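Local coordinates for signal recognition particle receptor beta subunit (Mus musculus, PDB 2FH5), which binds GTP as the beta subunit of the signal recognition particle receptor, which directs nascent secretory proteins to the endoplasmic reticulum membrane, at residues L22-L27 with T40-I45; S66-L71 with A99-Q104; I107-M110 with S115-L118; L135-L140 with V184-C189; K171-E174 with S178-P181. One frame throughout, in Å; residues are numbered along the deposited sequence.

Overall arrangement
The five contacts are spread over a P-loop GTPase domain. Contacts 1 to 4 follow in series along the chain, and contact 5 is nested in the loop that contact 4 closes. Contacts 1, 3 and 4 reach the same mixed sheet, at strands 42-47, 117-123 and 184-188, the first and last being its outermost strands in this chain. Contacts 2 and 3 share helix 91-110, their centres about 13 Å apart, and contact 4 packs against that helix through Leu140. Contact 1 adjoins GTP and contact 2 backs onto the P-loop through Phe101, whereas contacts 3 and 5 lie away from the known sites, contact 5 at the surface, its centre about 33 Å from that of contact 1.

Contact 1. Residues L22-L27 with T40-I45; sequences LLFVRL and TDSSAI. With GTP (guanosine-5'-triphosphate), chain D.
Phe24, on the helix that follows the P-loop of this GTPase fold, reaches across to Ser42, Ser43 and Ala44 at the start of strand 42-47, an outermost strand of the sheet within this chain. Helix and strand segments run in nearly the same direction, their axes 19° apart. Ser42 comes first: its OG approaches the ring obliquely, 3.8 Å from Phe24 CE2. At Ser43 the backbone does the touching. Its carbonyl carbon lies in the ring plane just beyond the edge, 3.9 Å from Phe24 CZ, whereas the side chain turns away and OG hydrogen-bonds to a polar side chain of the other protein chain. Ala44 points back toward the helix, with its CB 4.2 Å from Phe24 CZ. The ring gets this far because Phe24 CG stands anti to the backbone N (chi1 176°), which extends it off the helix toward the strand; Leu58 of strand 55-60 also meets it. With an alanine here the segment 22-27 would probably lose its touch on Ser42, Ser43 and Ala44, and a gap would open between helix and strand. Two residues earlier the helix holds the nucleotide: Leu22 CD2 packs 3.5 Å from the ribose O2' of GTP, and Leu22 N donates a 2.9 Å hydrogen bond to O1A of GTP with an N-H...O angle of 153°.

Contact 2. Residues S66-L71 with A99-Q104; sequences SLRFQL and AEFLYQ
The helix segments that carry Arg68 and Phe69 on one side and Phe101 and Gln104 on the other run almost alongside each other, at 16° between their directions and 11.8 Å between their axes. Side chains bridge this spacing. Arg68 covers one face of the Phe101 ring twice over: its CD sits above the ring, 3.8 Å from the centroid of Phe101, and farther along the chain the guanidinium lies nearly flat on the same ring, planes 22° apart, with Arg68 CZ 4.7 Å from that centroid in a cation-pi contact. Arg68 CG stands between the backbone N and the carbonyl carbon (chi1 68°), and a bend at the third torsion folds the chain over the ring. The guanidinium is also held at its nitrogens: NH2 hydrogen-bonds to Gly63 O and NH1 donates to a water, 3.1 Å from Arg68 NH1; that water makes a weak bond to Glu100. Phe69 approaches Phe101 obliquely, its CE1 3.5 Å from Phe101 CD1. Its far end then meets the amide of Gln104, with Phe69 CZ 3.4 Å from Gln104 NE2, the two side chains crossing at about a right angle. Phe101 also touches Gly14 of the GTP-binding loop and meets the ring of Phe84. Helix 65-75 follows the GTP-binding Gly63, a position consistent with the switch II helix of Ras-like GTPases, here packed through an arginine and a phenylalanine onto the neighbouring helix of the P-loop fold.

Contact 3. Residues I107-M110 with S115-L118; sequences IDSM and SPSL
Ser115 OG stands anti to its own carbonyl carbon and beside the backbone N (chi1 -83°), a rotation that turns the hydroxyl onto the backbone carbonyl of Ser109. There it donates a hydrogen bond, with Ser115 OG 2.8 Å from Ser109 O. The donor does not lie on a lone pair of the oxygen: it comes from above the carbonyl plane, 35° out of it, at a C=O...O angle of 129°. The same hydroxyl brushes the next residue of the helix, its OG 3.6 Å from Met110 CA. Ser109 O belongs to the last turn of helix 91-110, where carbonyls gather at the negative end of the helix dipole, so a hydroxyl donor is probably favourable at this place. Pro116 packs in beside the bond. Its CD lies 3.7 Å from Ser109 O, and its CG comes within 4.1 Å of Ser109 OG, so the ring covers both the carbonyl and the side chain of that residue. Ser109 OG itself is hydrogen-bonded back to Val105 O, one turn earlier in the helix. The backbones are close too, with Ser109 CA 5.6 Å from Ser115 CA. Pro116 also touches Val82 of strand 79-87, and the chain then enters the sheet, Ser117 pairing with that strand and Leu118 with Glu185 on the neighbouring strand. The contact thus joins the end of helix 91-110 to the start of strand 117-123 across a short connection, the second half of a beta-alpha-beta crossover from strand 79-87 in the P-loop GTPase fold.

Contact 4. Residues L135-L140 with V184-C189; sequences LIQQQL and VEFLEC
Phe186, on strand 184-188, an edge strand of the P-loop fold's sheet within this chain, pushes its ring against helix 133-150. The tight part lies over one face of the ring, where the aliphatic stem of Gln137 forms a CH-pi contact: Gln137 CG is 3.7 Å from the centroid of the Phe186 ring, 27° off its normal, and 3.4 Å from CE1 of Phe186. Gln137 CG stands anti to the backbone N (chi1 -170°), which lays the extended chain across the ring and brings OE1 3.8 Å from Phe186 CD1, amide and ring planes 23° apart. The ring edge is held more loosely, by Ile136 CG2 and by Leu140 CD1, each 4.2 Å from Phe186 CE2. Phe177 meets the ring edge-to-face. On the solvent side Gln138 points away from the strand; Glu185 also points away from the helix, to a salt bridge with Lys212 of helix 204-213. Were Phe186 replaced by an alanine, the stem of Gln137 would probably lose the face it rests on, and a gap would open between Ile136, Leu140 and the strand. Beyond the ring, Gln137 NE2 hydrogen-bonds to Glu141 OE2, one turn farther along the helix.

Contact 5. Residues K171-E174 with S178-P181; sequences KGKE and SQLP
The side-chain amide of Gln179 meets residues Lys173 and Glu174 at its nitrogen end, with one partner on each side of its plane. Glu174 O lies ahead of NE2 and 21° out of the amide plane. From the other side comes Lys173, whose aliphatic CD is 3.9 Å from Gln179 NE2. All this takes place inside the long loop between helix 133-150 and strand 184-188 of the P-loop fold, where a short 3-10 segment carries Gln179. Gln179 CG stands anti to its own carbonyl carbon, and beyond CG the chain is extended, which sends the amide out from the 3-10 segment to the opposing backbone. The hydrogen bond it makes is short but bent, with an N-H...O angle of 137°, and the donor sits 34° from the carbonyl plane of Glu174. Lys173 crosses the glutamine obliquely. A bend at its last torsion folds the ammonium back toward the next residue's carbonyl, and NZ forms its stronger bond as a salt bridge to Glu176. The backbone O of Lys173 is hydrogen-bonded to Arg148 of helix 133-150, a tie from the loop to the body of the domain, and Leu180 packs on Leu106 and Met110 of helix 91-110. Most of the contact lies at the surface, and it joins two limbs of one loop. Glu174 O receives two donors: Gln179 NE2 at 2.7 Å and, weakly, Lys173 NZ at 3.4 Å from the same Glu174 O.

Contact 1. Residues L22-L27 with T40-I45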
# COMPACT_ATOMS: atom_id res chain seq x y z
N LEU B 22 -4.50 2.32 0.03
CA LEU B 22 -5.95 2.42 0.00
C LEU B 22 -6.37 3.88 -0.26
O LEU B 22 -7.30 4.10 -1.03
CB LEU B 22 -6.59 1.91 1.28
CG LEU B 22 -8.12 1.79 1.11
CD1 LEU B 22 -8.42 1.02 -0.14
CD2 LEU B 22 -8.77 1.10 2.31
N LEU B 23 -5.69 4.86 0.34
CA LEU B 23 -6.04 6.27 0.09
C LEU B 23 -5.84 6.56 -1.38
O LEU B 23 -6.67 7.19 -2.02
CB LEU B 23 -5.15 7.22 0.89
CG LEU B 23 -5.47 7.41 2.36
CD1 LEU B 23 -4.47 8.34 2.98
CD2 LEU B 23 -6.87 7.97 2.48
N PHE B 24 -4.71 6.10 -1.90
CA PHE B 24 -4.34 6.26 -3.30
C PHE B 24 -5.49 5.74 -4.18
O PHE B 24 -5.91 6.42 -5.12
CB PHE B 24 -3.03 5.47 -3.52
CG PHE B 24 -2.52 5.44 -4.93
CD1 PHE B 24 -1.83 6.51 -5.47
CD2 PHE B 24 -2.61 4.27 -5.68
CE1 PHE B 24 -1.21 6.41 -6.74
CE2 PHE B 24 -2.01 4.16 -6.95
CZ PHE B 24 -1.30 5.23 -7.47
N VAL B 25 -6.01 4.56 -3.86
CA VAL B 25 -7.10 3.95 -4.62
C VAL B 25 -8.39 4.77 -4.50
O VAL B 25 -9.05 5.07 -5.48
CB VAL B 25 -7.39 2.50 -4.14
CG1 VAL B 25 -8.66 1.96 -4.79
CG2 VAL B 25 -6.21 1.60 -4.49
N ARG B 26 -8.74 5.11 -3.27
CA ARG B 26 -9.92 5.91 -2.99
C ARG B 26 -9.93 7.26 -3.74
O ARG B 26 -10.99 7.72 -4.15
CB ARG B 26 -9.99 6.18 -1.50
CG ARG B 26 -11.37 6.32 -1.00
CD ARG B 26 -11.82 4.97 -0.56
NE ARG B 26 -13.21 4.71 -0.92
CZ ARG B 26 -13.86 3.62 -0.52
NH1 ARG B 26 -13.25 2.72 0.24
NH2 ARG B 26 -15.11 3.42 -0.93
N LEU B 27 -8.76 7.87 -3.89
CA LEU B 27 -8.64 9.16 -4.56
C LEU B 27 -8.81 9.03 -6.05
O LEU B 27 -9.33 9.92 -6.71
CB LEU B 27 -7.28 9.81 -4.27
CG LEU B 27 -7.11 10.48 -2.91
CD1 LEU B 27 -5.66 10.82 -2.65
CD2 LEU B 27 -7.95 11.73 -2.85
N THR B 40 6.93 -2.02 -4.46
CA THR B 40 7.46 -0.98 -5.36
C THR B 40 6.46 0.18 -5.30
O THR B 40 5.37 0.06 -4.75
CB THR B 40 7.59 -1.33 -6.88
OG1 THR B 40 6.34 -1.83 -7.37
CG2 THR B 40 8.70 -2.30 -7.12
N ASP B 41 6.85 1.28 -5.90
CA ASP B 41 6.00 2.45 -5.95
C ASP B 41 4.99 2.27 -7.07
O ASP B 41 5.18 1.46 -7.97
CB ASP B 41 6.85 3.66 -6.30
CG ASP B 41 7.66 3.43 -7.56
OD1 ASP B 41 8.69 2.71 -7.50
OD2 ASP B 41 7.26 3.93 -8.64
N SER B 42 3.89 3.00 -7.00
CA SER B 42 2.89 3.00 -8.04
C SER B 42 2.46 4.48 -8.23
O SER B 42 2.50 5.29 -7.30
CB SER B 42 1.71 2.05 -7.72
OG SER B 42 1.19 2.18 -6.42
N SER B 43 2.08 4.83 -9.44
CA SER B 43 1.73 6.21 -9.72
C SER B 43 0.57 6.29 -10.71
O SER B 43 0.33 5.34 -11.46
CB SER B 43 2.94 6.91 -10.30
OG SER B 43 3.31 6.28 -11.52
N ALA B 44 -0.12 7.41 -10.69
CA ALA B 44 -1.25 7.64 -11.59
C ALA B 44 -1.65 9.12 -11.54
O ALA B 44 -1.39 9.82 -10.55
CB ALA B 44 -2.40 6.77 -11.19
N ILE B 45 -2.32 9.58 -12.60
CA ILE B 45 -2.73 10.96 -12.68
C ILE B 45 -4.03 11.27 -11.94
O ILE B 45 -5.01 10.54 -12.04
CB ILE B 45 -2.87 11.38 -14.16
CG1 ILE B 45 -1.49 11.46 -14.79
CG2 ILE B 45 -3.57 12.72 -14.27
CD1 ILE B 45 -1.52 11.57 -16.30
PG GTP D . 2.53 -0.56 2.84
O1G GTP D . 3.03 -1.67 3.62
O2G GTP D . 2.31 -0.89 1.41
O3G GTP D . 3.45 0.68 3.00
O3B GTP D . 0.98 -0.27 3.55
PB GTP D . -0.03 0.80 3.13
O1B GTP D . 0.18 2.05 3.91
O2B GTP D . -0.06 1.06 1.64
O3A GTP D . -1.37 0.10 3.66
PA GTP D . -2.68 -0.27 2.89
O1A GTP D . -3.18 0.81 2.10
O2A GTP D . -2.47 -1.52 2.07
O5' GTP D . -3.62 -0.47 4.15
C5' GTP D . -3.30 -1.51 5.06
C4' GTP D . -4.59 -2.10 5.63
O4' GTP D . -5.36 -1.09 6.32
C3' GTP D . -5.55 -2.65 4.56
O3' GTP D . -6.18 -3.87 5.02
C2' GTP D . -6.53 -1.53 4.37
O2' GTP D . -7.78 -1.89 3.75
C1' GTP D . -6.67 -0.94 5.78
N9 GTP D . -6.97 0.48 5.81
C8 GTP D . -6.33 1.49 5.08
N7 GTP D . -6.85 2.68 5.36
C5 GTP D . -7.87 2.45 6.31
C6 GTP D . -8.77 3.29 6.99
O6 GTP D . -8.90 4.50 6.93
N1 GTP D . -9.68 2.68 7.89
C2 GTP D . -9.72 1.32 8.12
N2 GTP D . -10.64 0.82 8.99
N3 GTP D . -8.84 0.51 7.47
C4 GTP D . -7.94 1.08 6.57

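Contact 2. Residues S66-L71 with A99-Q104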
# COMPACT_ATOMS: atom_id res chain seq x y z
N SER B 66 13.17 -1.29 4.50
CA SER B 66 14.19 -1.58 3.50
C SER B 66 13.99 -0.84 2.20
O SER B 66 14.87 -0.89 1.34
CB SER B 66 14.23 -3.08 3.18
OG SER B 66 13.19 -3.45 2.27
N LEU B 67 12.87 -0.14 2.04
CA LEU B 67 12.60 0.58 0.79
C LEU B 67 12.18 2.02 0.94
O LEU B 67 12.24 2.78 -0.02
CB LEU B 67 11.47 -0.10 0.04
CG LEU B 67 11.50 -1.54 -0.43
CD1 LEU B 67 10.09 -1.95 -0.84
CD2 LEU B 67 12.48 -1.67 -1.60
N ARG B 68 11.74 2.42 2.12
CA ARG B 68 11.21 3.76 2.29
C ARG B 68 12.13 4.90 1.89
O ARG B 68 11.70 5.78 1.15
CB ARG B 68 10.70 3.96 3.73
CG ARG B 68 11.79 3.97 4.78
CD ARG B 68 11.23 4.27 6.16
NE ARG B 68 10.25 3.28 6.54
CZ ARG B 68 10.01 2.91 7.79
NH1 ARG B 68 10.71 3.45 8.78
NH2 ARG B 68 9.08 2.00 8.04
N PHE B 69 13.38 4.88 2.35
CA PHE B 69 14.30 5.98 2.03
C PHE B 69 14.89 5.89 0.64
O PHE B 69 15.06 6.90 -0.03
CB PHE B 69 15.41 6.06 3.07
CG PHE B 69 14.89 6.23 4.45
CD1 PHE B 69 14.16 7.38 4.80
CD2 PHE B 69 15.06 5.23 5.40
CE1 PHE B 69 13.60 7.52 6.07
CE2 PHE B 69 14.50 5.35 6.69
CZ PHE B 69 13.77 6.50 7.02
N GLN B 70 15.21 4.69 0.21
CA GLN B 70 15.75 4.51 -1.13
C GLN B 70 14.78 5.17 -2.12
O GLN B 70 15.20 5.93 -2.99
CB GLN B 70 15.89 3.02 -1.44
CG GLN B 70 16.56 2.74 -2.77
CD GLN B 70 15.88 1.60 -3.53
OE1 GLN B 70 15.65 0.51 -2.98
NE2 GLN B 70 15.58 1.84 -4.81
N LEU B 71 13.48 4.90 -1.97
CA LEU B 71 12.48 5.48 -2.87
C LEU B 71 12.10 6.93 -2.61
O LEU B 71 11.74 7.63 -3.55
CB LEU B 71 11.22 4.62 -2.91
CG LEU B 71 11.38 3.37 -3.78
CD1 LEU B 71 10.29 2.36 -3.47
CD2 LEU B 71 11.35 3.78 -5.23
N ALA B 99 7.40 9.11 14.44
CA ALA B 99 8.25 10.30 14.64
C ALA B 99 9.62 10.17 13.97
O ALA B 99 10.11 11.09 13.33
CB ALA B 99 8.43 10.59 16.14
N GLU B 100 10.23 9.00 14.12
CA GLU B 100 11.54 8.74 13.54
C GLU B 100 11.55 8.83 12.02
O GLU B 100 12.53 9.31 11.42
CB GLU B 100 12.03 7.37 13.99
CG GLU B 100 13.28 6.89 13.31
CD GLU B 100 13.78 5.60 13.94
OE1 GLU B 100 14.24 5.69 15.11
OE2 GLU B 100 13.72 4.52 13.29
N PHE B 101 10.48 8.34 11.38
CA PHE B 101 10.42 8.38 9.93
C PHE B 101 10.07 9.81 9.51
O PHE B 101 10.66 10.34 8.58
CB PHE B 101 9.38 7.37 9.43
CG PHE B 101 9.21 7.33 7.92
CD1 PHE B 101 10.23 7.77 7.06
CD2 PHE B 101 8.02 6.87 7.36
CE1 PHE B 101 10.05 7.77 5.67
CE2 PHE B 101 7.84 6.86 5.96
CZ PHE B 101 8.86 7.31 5.12
N LEU B 102 9.12 10.43 10.20
CA LEU B 102 8.74 11.80 9.88
C LEU B 102 9.96 12.74 9.98
O LEU B 102 10.16 13.61 9.14
CB LEU B 102 7.61 12.26 10.81
CG LEU B 102 7.12 13.69 10.62
CD1 LEU B 102 6.64 13.92 9.19
CD2 LEU B 102 6.02 13.96 11.65
N TYR B 103 10.79 12.52 11.00
CA TYR B 103 12.03 13.29 11.21
C TYR B 103 12.85 13.33 9.92
O TYR B 103 13.23 14.40 9.44
CB TYR B 103 12.86 12.64 12.31
CG TYR B 103 14.10 13.42 12.70
CD1 TYR B 103 14.02 14.50 13.59
CD2 TYR B 103 15.34 13.10 12.18
CE1 TYR B 103 15.15 15.22 13.95
CE2 TYR B 103 16.48 13.81 12.53
CZ TYR B 103 16.38 14.87 13.42
OH TYR B 103 17.51 15.56 13.79
N GLN B 104 13.14 12.16 9.37
CA GLN B 104 13.89 12.09 8.11
C GLN B 104 13.12 12.75 6.97
O GLN B 104 13.73 13.32 6.06
CB GLN B 104 14.18 10.64 7.73
CG GLN B 104 15.62 10.22 7.96
CD GLN B 104 15.73 8.97 8.85
OE1 GLN B 104 16.78 8.32 8.92
NE2 GLN B 104 14.63 8.64 9.54
O HOH W 1 10.62 4.22 11.79

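Contact 3. Residues I107-M110 with S115-L118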
# COMPACT_ATOMS: atom_id res chain seq x y z
N ILE B 107 13.58 16.57 7.47
CA ILE B 107 14.91 16.96 7.06
C ILE B 107 15.03 16.94 5.54
O ILE B 107 15.38 17.96 4.95
CB ILE B 107 15.95 16.05 7.72
CG1 ILE B 107 16.20 16.56 9.15
CG2 ILE B 107 17.21 16.00 6.91
CD1 ILE B 107 17.18 15.72 9.92
N ASP B 108 14.73 15.81 4.91
CA ASP B 108 14.81 15.70 3.45
C ASP B 108 14.08 16.83 2.75
O ASP B 108 14.59 17.40 1.79
CB ASP B 108 14.20 14.39 2.97
CG ASP B 108 15.07 13.20 3.26
OD1 ASP B 108 16.06 13.35 4.01
OD2 ASP B 108 14.76 12.11 2.76
N SER B 109 12.89 17.15 3.23
CA SER B 109 12.07 18.20 2.63
C SER B 109 12.69 19.59 2.69
O SER B 109 12.61 20.36 1.72
CB SER B 109 10.69 18.22 3.28
OG SER B 109 10.04 16.97 3.10
N MET B 110 13.29 19.93 3.83
CA MET B 110 13.90 21.24 3.99
C MET B 110 15.17 21.41 3.16
O MET B 110 15.42 22.49 2.62
CB MET B 110 14.19 21.53 5.46
CG MET B 110 12.92 21.65 6.29
SD MET B 110 13.26 21.98 8.02
CE MET B 110 14.44 20.68 8.42
N SER B 115 11.20 23.56 -1.29
CA SER B 115 10.55 22.70 -0.32
C SER B 115 9.11 22.37 -0.68
O SER B 115 8.30 23.26 -0.95
CB SER B 115 10.61 23.33 1.06
OG SER B 115 11.86 23.04 1.66
N PRO B 116 8.78 21.07 -0.68
CA PRO B 116 7.41 20.68 -1.00
C PRO B 116 6.51 21.00 0.17
O PRO B 116 6.96 21.07 1.31
CB PRO B 116 7.54 19.18 -1.23
CG PRO B 116 8.57 18.81 -0.25
CD PRO B 116 9.61 19.88 -0.47
N SER B 117 5.23 21.22 -0.12
CA SER B 117 4.25 21.47 0.91
C SER B 117 4.07 20.08 1.59
O SER B 117 4.15 19.04 0.92
CB SER B 117 2.97 21.95 0.21
OG SER B 117 1.91 22.15 1.13
N LEU B 118 3.83 20.04 2.90
CA LEU B 118 3.70 18.77 3.61
C LEU B 118 2.42 18.57 4.43
O LEU B 118 2.05 19.41 5.22
CB LEU B 118 4.92 18.60 4.52
CG LEU B 118 4.87 17.59 5.67
CD1 LEU B 118 4.74 16.16 5.16
CD2 LEU B 118 6.14 17.73 6.48

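Contact 4. Residues L135-L140 with V184-C189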
# COMPACT_ATOMS: atom_id res chain seq x y z
N LEU B 135 -4.35 15.60 18.81
CA LEU B 135 -3.51 14.83 19.72
C LEU B 135 -2.27 14.22 19.04
O LEU B 135 -1.20 14.10 19.66
CB LEU B 135 -4.32 13.71 20.37
CG LEU B 135 -3.52 12.77 21.29
CD1 LEU B 135 -2.86 13.53 22.43
CD2 LEU B 135 -4.48 11.73 21.86
N ILE B 136 -2.40 13.86 17.78
CA ILE B 136 -1.25 13.28 17.08
C ILE B 136 -0.19 14.37 16.88
O ILE B 136 1.00 14.11 17.04
CB ILE B 136 -1.71 12.63 15.75
CG1 ILE B 136 -2.36 11.29 16.09
CG2 ILE B 136 -0.53 12.47 14.77
CD1 ILE B 136 -3.16 10.71 14.95
N GLN B 137 -0.63 15.58 16.55
CA GLN B 137 0.30 16.68 16.37
C GLN B 137 1.05 16.95 17.67
O GLN B 137 2.28 17.12 17.67
CB GLN B 137 -0.40 17.97 15.96
CG GLN B 137 0.63 19.00 15.56
CD GLN B 137 0.07 20.40 15.38
OE1 GLN B 137 -1.03 20.58 14.88
NE2 GLN B 137 0.86 21.39 15.78
N GLN B 138 0.31 16.99 18.77
CA GLN B 138 0.91 17.25 20.07
C GLN B 138 1.95 16.19 20.43
O GLN B 138 3.08 16.54 20.77
CB GLN B 138 -0.18 17.33 21.16
CG GLN B 138 0.36 17.13 22.58
CD GLN B 138 -0.70 17.32 23.67
OE1 GLN B 138 -1.88 16.99 23.48
NE2 GLN B 138 -0.28 17.83 24.83
N GLN B 139 1.60 14.91 20.33
CA GLN B 139 2.55 13.85 20.67
C GLN B 139 3.74 13.80 19.69
O GLN B 139 4.86 13.47 20.09
CB GLN B 139 1.84 12.51 20.73
CG GLN B 139 0.83 12.45 21.86
CD GLN B 139 1.46 12.76 23.22
OE1 GLN B 139 2.32 12.01 23.71
NE2 GLN B 139 1.05 13.89 23.83
N LEU B 140 3.52 14.13 18.43
CA LEU B 140 4.65 14.12 17.50
C LEU B 140 5.62 15.26 17.79
O LEU B 140 6.84 15.09 17.63
CB LEU B 140 4.17 14.23 16.06
CG LEU B 140 3.69 12.91 15.50
CD1 LEU B 140 2.95 13.20 14.22
CD2 LEU B 140 4.89 11.96 15.31
N VAL B 184 3.13 23.06 6.67
CA VAL B 184 2.84 21.76 7.25
C VAL B 184 1.43 21.78 7.79
O VAL B 184 1.11 22.62 8.61
CB VAL B 184 3.81 21.43 8.43
CG1 VAL B 184 3.44 20.11 9.05
CG2 VAL B 184 5.24 21.38 7.94
N GLU B 185 0.58 20.87 7.33
CA GLU B 185 -0.79 20.82 7.82
C GLU B 185 -1.15 19.43 8.31
O GLU B 185 -0.55 18.44 7.91
CB GLU B 185 -1.79 21.18 6.75
CG GLU B 185 -1.82 22.64 6.40
CD GLU B 185 -2.74 22.89 5.23
OE1 GLU B 185 -3.94 22.50 5.31
OE2 GLU B 185 -2.25 23.46 4.24
N PHE B 186 -2.16 19.40 9.16
CA PHE B 186 -2.69 18.16 9.69
C PHE B 186 -4.15 18.09 9.34
O PHE B 186 -4.83 19.10 9.36
CB PHE B 186 -2.58 18.12 11.21
CG PHE B 186 -1.23 17.71 11.71
CD1 PHE B 186 -0.17 18.61 11.71
CD2 PHE B 186 -1.04 16.44 12.26
CE1 PHE B 186 1.07 18.26 12.26
CE2 PHE B 186 0.19 16.08 12.81
CZ PHE B 186 1.26 17.00 12.81
N LEU B 187 -4.63 16.91 8.98
CA LEU B 187 -6.05 16.75 8.72
C LEU B 187 -6.41 15.31 9.07
O LEU B 187 -5.53 14.49 9.31
CB LEU B 187 -6.41 17.12 7.27
CG LEU B 187 -6.03 16.37 5.99
CD1 LEU B 187 -6.69 15.00 5.93
CD2 LEU B 187 -6.49 17.22 4.82
N GLU B 188 -7.70 15.02 9.14
CA GLU B 188 -8.17 13.68 9.46
C GLU B 188 -8.83 13.06 8.23
O GLU B 188 -9.29 13.77 7.34
CB GLU B 188 -9.15 13.73 10.62
CG GLU B 188 -8.56 14.36 11.86
CD GLU B 188 -9.58 14.53 12.98
OE1 GLU B 188 -10.74 14.87 12.68
OE2 GLU B 188 -9.22 14.33 14.16
N CYS B 189 -8.83 11.73 8.17
CA CYS B 189 -9.45 11.04 7.04
C CYS B 189 -9.65 9.57 7.31
O CYS B 189 -9.18 9.03 8.31
CB CYS B 189 -8.64 11.23 5.75
SG CYS B 189 -6.96 10.56 5.78

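Contact 5. Residues K171-E174 with S178-P181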
# COMPACT_ATOMS: atom_id res chain seq x y z
N LYS B 171 17.13 25.28 18.74
CA LYS B 171 17.65 24.42 19.80
C LYS B 171 17.14 24.80 21.20
O LYS B 171 16.83 23.92 22.02
CB LYS B 171 19.17 24.42 19.79
CG LYS B 171 19.80 25.80 19.96
CD LYS B 171 21.29 25.72 20.26
CE LYS B 171 21.52 25.24 21.66
NZ LYS B 171 22.87 24.62 21.86
N GLY B 172 17.06 26.10 21.46
CA GLY B 172 16.62 26.58 22.75
C GLY B 172 15.14 26.59 23.04
O GLY B 172 14.74 26.85 24.17
N LYS B 173 14.29 26.34 22.05
CA LYS B 173 12.86 26.32 22.32
C LYS B 173 12.22 24.97 21.94
O LYS B 173 12.55 24.39 20.90
CB LYS B 173 12.14 27.45 21.59
CG LYS B 173 10.73 27.65 22.13
CD LYS B 173 9.82 28.50 21.25
CE LYS B 173 8.39 28.37 21.75
NZ LYS B 173 8.03 26.92 21.97
N GLU B 174 11.30 24.50 22.78
CA GLU B 174 10.59 23.24 22.55
C GLU B 174 10.04 23.16 21.12
O GLU B 174 9.31 24.05 20.68
CB GLU B 174 9.45 23.09 23.56
CG GLU B 174 9.91 23.19 25.02
CD GLU B 174 10.46 21.87 25.59
OE1 GLU B 174 9.64 20.99 25.94
OE2 GLU B 174 11.70 21.72 25.69
N SER B 178 5.20 24.66 13.58
CA SER B 178 5.16 26.06 13.10
C SER B 178 6.55 26.71 12.96
O SER B 178 6.73 27.62 12.16
CB SER B 178 4.29 26.91 14.01
OG SER B 178 4.88 27.03 15.29
N GLN B 179 7.54 26.25 13.73
CA GLN B 179 8.89 26.80 13.65
C GLN B 179 9.60 26.35 12.37
O GLN B 179 10.73 26.75 12.09
CB GLN B 179 9.73 26.34 14.85
CG GLN B 179 9.02 26.40 16.18
CD GLN B 179 9.80 25.70 17.26
OE1 GLN B 179 10.88 25.15 17.00
NE2 GLN B 179 9.27 25.72 18.50
N LEU B 180 8.95 25.51 11.59
CA LEU B 180 9.59 25.00 10.40
C LEU B 180 9.46 25.86 9.17
O LEU B 180 8.42 26.47 8.93
CB LEU B 180 9.02 23.61 10.06
CG LEU B 180 9.33 22.41 10.94
CD1 LEU B 180 8.78 21.16 10.28
CD2 LEU B 180 10.83 22.28 11.14
N PRO B 181 10.54 25.93 8.37
CA PRO B 181 10.50 26.72 7.13
C PRO B 181 9.80 25.86 6.07
O PRO B 181 10.36 25.63 4.99
CB PRO B 181 11.98 26.93 6.81
CG PRO B 181 12.62 25.66 7.33
CD PRO B 181 11.91 25.49 8.67